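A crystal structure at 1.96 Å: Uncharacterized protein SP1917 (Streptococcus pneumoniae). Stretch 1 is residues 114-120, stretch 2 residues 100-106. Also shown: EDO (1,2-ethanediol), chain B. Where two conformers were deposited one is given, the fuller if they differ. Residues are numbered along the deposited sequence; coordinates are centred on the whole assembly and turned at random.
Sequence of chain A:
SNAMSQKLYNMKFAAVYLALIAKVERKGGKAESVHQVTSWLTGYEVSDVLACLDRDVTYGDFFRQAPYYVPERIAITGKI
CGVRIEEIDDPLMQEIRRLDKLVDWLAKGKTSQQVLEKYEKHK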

ATOM      1  N   GLN A 114     -12.493  -4.023  -7.589  1.00 16.54           N
ATOM      2  CA  GLN A 114     -12.346  -5.487  -7.356  1.00 16.23           C
ATOM      3  C   GLN A 114     -11.468  -5.834  -6.144  1.00 15.41           C
ATOM      4  O   GLN A 114     -11.735  -6.787  -5.399  1.00 14.05           O
ATOM      5  CB  GLN A 114     -11.780  -6.164  -8.596  1.00 16.82           C
ATOM      6  CG  GLN A 114     -12.828  -6.280  -9.724  1.00 19.91           C
ATOM      7  CD  GLN A 114     -12.229  -6.741 -11.027  1.00 21.41           C
ATOM      8  OE1 GLN A 114     -11.112  -6.357 -11.382  1.00 21.38           O
ATOM      9  NE2 GLN A 114     -12.970  -7.580 -11.759  1.00 21.06           N
ATOM     10  N   VAL A 115     -10.406  -5.058  -5.954  1.00 15.09           N
ATOM     11  CA  VAL A 115      -9.541  -5.233  -4.800  1.00 14.76           C
ATOM     12  C   VAL A 115     -10.269  -4.954  -3.478  1.00 15.30           C
ATOM     13  O   VAL A 115     -10.182  -5.764  -2.543  1.00 14.92           O
ATOM     14  CB  VAL A 115      -8.247  -4.401  -4.948  1.00 15.14           C
ATOM     15  CG1 VAL A 115      -7.420  -4.464  -3.670  1.00 15.47           C
ATOM     16  CG2 VAL A 115      -7.452  -4.943  -6.109  1.00 12.80           C
ATOM     17  N   LEU A 116     -10.969  -3.826  -3.390  1.00 15.20           N
ATOM     18  CA  LEU A 116     -11.768  -3.515  -2.216  1.00 17.67           C
ATOM     19  C   LEU A 116     -12.845  -4.578  -2.000  1.00 18.48           C
ATOM     20  O   LEU A 116     -13.080  -5.012  -0.872  1.00 18.54           O
ATOM     21  CB  LEU A 116     -12.415  -2.120  -2.342  1.00 17.56           C
ATOM     22  CG  LEU A 116     -11.677  -0.909  -1.730  1.00 18.93           C
ATOM     23  CD1 LEU A 116     -10.254  -0.775  -2.222  1.00 17.55           C
ATOM     24  CD2 LEU A 116     -12.483   0.426  -1.953  1.00 19.56           C
ATOM     25  N   GLU A 117     -13.490  -5.007  -3.088  1.00 19.61           N
ATOM     26  CA  GLU A 117     -14.547  -6.015  -2.975  1.00 21.05           C
ATOM     27  C   GLU A 117     -14.010  -7.324  -2.406  1.00 20.37           C
ATOM     28  O   GLU A 117     -14.711  -8.013  -1.679  1.00 20.97           O
ATOM     29  CB  GLU A 117     -15.251  -6.227  -4.310  1.00 21.24           C
ATOM     30  CG  GLU A 117     -16.250  -5.106  -4.599  1.00 26.35           C
ATOM     31  CD  GLU A 117     -17.008  -5.297  -5.886  1.00 30.98           C
ATOM     32  OE1 GLU A 117     -17.033  -6.438  -6.395  1.00 34.92           O
ATOM     33  OE2 GLU A 117     -17.583  -4.303  -6.387  1.00 34.43           O
ATOM     34  N   LYS A 118     -12.752  -7.629  -2.704  1.00 20.55           N
ATOM     35  CA  LYS A 118     -12.070  -8.812  -2.181  1.00 20.71           C
ATOM     36  C   LYS A 118     -11.965  -8.793  -0.658  1.00 20.21           C
ATOM     37  O   LYS A 118     -12.084  -9.835  -0.009  1.00 19.84           O
ATOM     38  CB  LYS A 118     -10.673  -8.907  -2.795  1.00 21.11           C
ATOM     39  CG  LYS A 118      -9.931 -10.201  -2.567  1.00 21.95           C
ATOM     40  CD  LYS A 118      -8.631 -10.224  -3.420  1.00 22.82           C
ATOM     41  CE  LYS A 118      -8.864 -10.736  -4.855  1.00 23.86           C
ATOM     42  NZ  LYS A 118      -9.320 -12.185  -4.851  1.00 25.33           N
ATOM     43  N   TYR A 119     -11.726  -7.617  -0.086  1.00 18.87           N
ATOM     44  CA  TYR A 119     -11.361  -7.549   1.321  1.00 17.74           C
ATOM     45  C   TYR A 119     -12.456  -6.968   2.192  1.00 18.23           C
ATOM     46  O   TYR A 119     -12.417  -7.123   3.406  1.00 18.06           O
ATOM     47  CB  TYR A 119     -10.036  -6.805   1.509  1.00 17.27           C
ATOM     48  CG  TYR A 119      -8.851  -7.558   0.909  1.00 15.08           C
ATOM     49  CD1 TYR A 119      -8.401  -8.747   1.479  1.00 12.89           C
ATOM     50  CD2 TYR A 119      -8.211  -7.092  -0.264  1.00 14.00           C
ATOM     51  CE1 TYR A 119      -7.326  -9.468   0.910  1.00 13.10           C
ATOM     52  CE2 TYR A 119      -7.122  -7.804  -0.838  1.00 12.02           C
ATOM     53  CZ  TYR A 119      -6.674  -8.965  -0.228  1.00 14.03           C
ATOM     54  OH  TYR A 119      -5.618  -9.675  -0.777  1.00 15.78           O
ATOM     55  N   GLU A 120     -13.431  -6.300   1.583  1.00 18.91           N
ATOM     56  CA  GLU A 120     -14.517  -5.770   2.386  0.50 18.81           C
ATOM     57  C   GLU A 120     -15.440  -6.935   2.741  1.00 19.05           C
ATOM     58  O   GLU A 120     -15.876  -7.721   1.900  1.00 20.69           O
ATOM     59  CB  GLU A 120     -15.182  -4.529   1.758  0.50 18.56           C
ATOM     60  CG  GLU A 120     -14.366  -3.236   2.031  0.50 18.04           C
ATOM     61  CD  GLU A 120     -15.034  -1.917   1.582  0.50 19.51           C
ATOM     62  OE1 GLU A 120     -15.694  -1.886   0.525  0.50 17.80           O
ATOM     63  OE2 GLU A 120     -14.874  -0.890   2.288  0.50 20.49           O
TER
HETATM   64  C1  EDO B 201       7.920  -1.907  -0.373  1.00 37.16           C
HETATM   65  O1  EDO B 201       8.330  -2.641  -1.527  1.00 38.54           O
HETATM   66  C2  EDO B 201       7.562  -0.499  -0.812  1.00 37.04           C
HETATM   67  O2  EDO B 201       7.320  -0.505  -2.219  1.00 36.60           O
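Stretch 2 100-106: DKLVDWL

How does stretch 2 lie on stretch 1? Residues 100-106 are helical throughout and cross the helix of residues 114-119 at 129° between N-to-C directions, with the axes approaching to 10.4 Å. The CA atoms of Val115 and Trp105, 6.8 Å apart, mark the register.

What occupies the space between the backbones? Val115, with chi1 t, points toward stretch 2 and spreads its methyls over three side chains: CG1 lies 3.6 Å from Leu102 CD2, while CG2 lies 3.5 Å from Trp105 CB and 3.8 Å from Leu106 CD2. Both leucines leave their backbone sideways, yet the m,t rotamer of each brings CD2 back to the valine.

How is the Trp105 indole held? With chi1 m and chi2 115°, its NE1 donates a hydrogen bond to Tyr119 OH, 2.8 Å away. Tyr119, also m at chi1, reaches across with its hydroxyl and sets CE2 3.6 Å from Leu102 CD2.

How does Lys118 meet the indole? Its chain is t,t through chi2, then turns m,m, laying its end over one indole face. Lys118 CE sits 3.6 Å from the centroid of the Trp105 six-membered ring, a CH-pi contact, and Lys118 NZ 4.2 Å from it, a cation-pi contact.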

ATOM      1  N   ASP A 100       1.661  -3.509  -0.413  1.00 12.26           N
ATOM      2  CA  ASP A 100       2.315  -4.214  -1.526  1.00 12.92           C
ATOM      3  C   ASP A 100       1.409  -5.285  -2.111  1.00 13.01           C
ATOM      4  O   ASP A 100       1.412  -5.486  -3.338  1.00 12.88           O
ATOM      5  CB  ASP A 100       3.634  -4.852  -1.125  1.00 12.31           C
ATOM      6  CG  ASP A 100       4.748  -3.822  -0.870  1.00 16.77           C
ATOM      7  OD1 ASP A 100       4.860  -2.798  -1.578  1.00 18.84           O
ATOM      8  OD2 ASP A 100       5.546  -4.065   0.046  1.00 18.83           O
ATOM      9  N   LYS A 101       0.677  -6.000  -1.246  1.00 12.22           N
ATOM     10  CA  LYS A 101      -0.269  -7.031  -1.686  1.00 12.08           C
ATOM     11  C   LYS A 101      -1.404  -6.412  -2.509  1.00 11.50           C
ATOM     12  O   LYS A 101      -1.765  -6.948  -3.565  1.00 10.57           O
ATOM     13  CB  LYS A 101      -0.829  -7.816  -0.473  1.00 11.94           C
ATOM     14  CG  LYS A 101      -1.700  -9.021  -0.816  1.00 13.51           C
ATOM     15  CD  LYS A 101      -0.911 -10.080  -1.564  1.00 15.74           C
ATOM     16  CE  LYS A 101      -1.471 -11.465  -1.310  1.00 19.68           C
ATOM     17  NZ  LYS A 101      -0.690 -12.433  -2.149  1.00 21.25           N
ATOM     18  N   LEU A 102      -1.954  -5.284  -2.046  1.00 10.26           N
ATOM     19  CA  LEU A 102      -3.043  -4.622  -2.781  1.00 11.65           C
ATOM     20  C   LEU A 102      -2.578  -4.166  -4.170  1.00 11.84           C
ATOM     21  O   LEU A 102      -3.308  -4.294  -5.151  1.00 12.15           O
ATOM     22  CB  LEU A 102      -3.623  -3.426  -1.994  1.00 11.37           C
ATOM     23  CG  LEU A 102      -4.167  -3.723  -0.583  1.00 11.65           C
ATOM     24  CD1 LEU A 102      -4.601  -2.424   0.168  1.00  9.60           C
ATOM     25  CD2 LEU A 102      -5.345  -4.701  -0.677  1.00 12.30           C
ATOM     26  N   VAL A 103      -1.348  -3.661  -4.232  1.00 11.00           N
ATOM     27  CA  VAL A 103      -0.752  -3.180  -5.459  1.00 11.93           C
ATOM     28  C   VAL A 103      -0.424  -4.368  -6.356  1.00 12.27           C
ATOM     29  O   VAL A 103      -0.542  -4.274  -7.578  1.00 12.81           O
ATOM     30  CB  VAL A 103       0.518  -2.334  -5.186  1.00 11.79           C
ATOM     31  CG1 VAL A 103       1.222  -1.999  -6.471  1.00 14.28           C
ATOM     32  CG2 VAL A 103       0.109  -1.013  -4.514  1.00 11.88           C
ATOM     33  N   ASP A 104      -0.033  -5.487  -5.754  1.00 12.30           N
ATOM     34  CA  ASP A 104       0.173  -6.706  -6.566  1.00 13.00           C
ATOM     35  C   ASP A 104      -1.106  -7.121  -7.293  1.00 12.92           C
ATOM     36  O   ASP A 104      -1.052  -7.444  -8.487  1.00 13.48           O
ATOM     37  CB  ASP A 104       0.725  -7.843  -5.739  1.00 12.48           C
ATOM     38  CG  ASP A 104       1.386  -8.922  -6.607  1.00 15.74           C
ATOM     39  OD1 ASP A 104       2.153  -8.585  -7.545  1.00 16.53           O
ATOM     40  OD2 ASP A 104       1.118 -10.100  -6.331  1.00 19.37           O
ATOM     41  N   TRP A 105      -2.255  -7.071  -6.613  1.00 13.54           N
ATOM     42  CA  TRP A 105      -3.534  -7.310  -7.299  1.00 13.66           C
ATOM     43  C   TRP A 105      -3.732  -6.370  -8.491  1.00 12.62           C
ATOM     44  O   TRP A 105      -4.165  -6.811  -9.536  1.00 12.21           O
ATOM     45  CB  TRP A 105      -4.746  -7.214  -6.362  1.00 14.51           C
ATOM     46  CG  TRP A 105      -4.876  -8.351  -5.396  1.00 14.53           C
ATOM     47  CD1 TRP A 105      -4.788  -8.272  -4.020  1.00 15.31           C
ATOM     48  CD2 TRP A 105      -5.134  -9.729  -5.706  1.00 14.57           C
ATOM     49  NE1 TRP A 105      -4.970  -9.520  -3.467  1.00 14.66           N
ATOM     50  CE2 TRP A 105      -5.177 -10.434  -4.472  1.00 15.06           C
ATOM     51  CE3 TRP A 105      -5.321 -10.442  -6.903  1.00 16.14           C
ATOM     52  CZ2 TRP A 105      -5.406 -11.814  -4.400  1.00 17.34           C
ATOM     53  CZ3 TRP A 105      -5.543 -11.841  -6.836  1.00 17.48           C
ATOM     54  CH2 TRP A 105      -5.584 -12.510  -5.581  1.00 16.66           C
ATOM     55  N   LEU A 106      -3.436  -5.082  -8.321  1.00 12.32           N
ATOM     56  CA  LEU A 106      -3.535  -4.123  -9.432  1.00 12.10           C
ATOM     57  C   LEU A 106      -2.603  -4.466 -10.612  1.00 13.00           C
ATOM     58  O   LEU A 106      -3.024  -4.364 -11.784  1.00 13.67           O
ATOM     59  CB  LEU A 106      -3.309  -2.680  -8.946  1.00 11.73           C
ATOM     60  CG  LEU A 106      -4.198  -2.193  -7.796  1.00 10.73           C
ATOM     61  CD1 LEU A 106      -3.814  -0.777  -7.366  1.00  9.90           C
ATOM     62  CD2 LEU A 106      -5.656  -2.249  -8.187  1.00  8.81           C
TER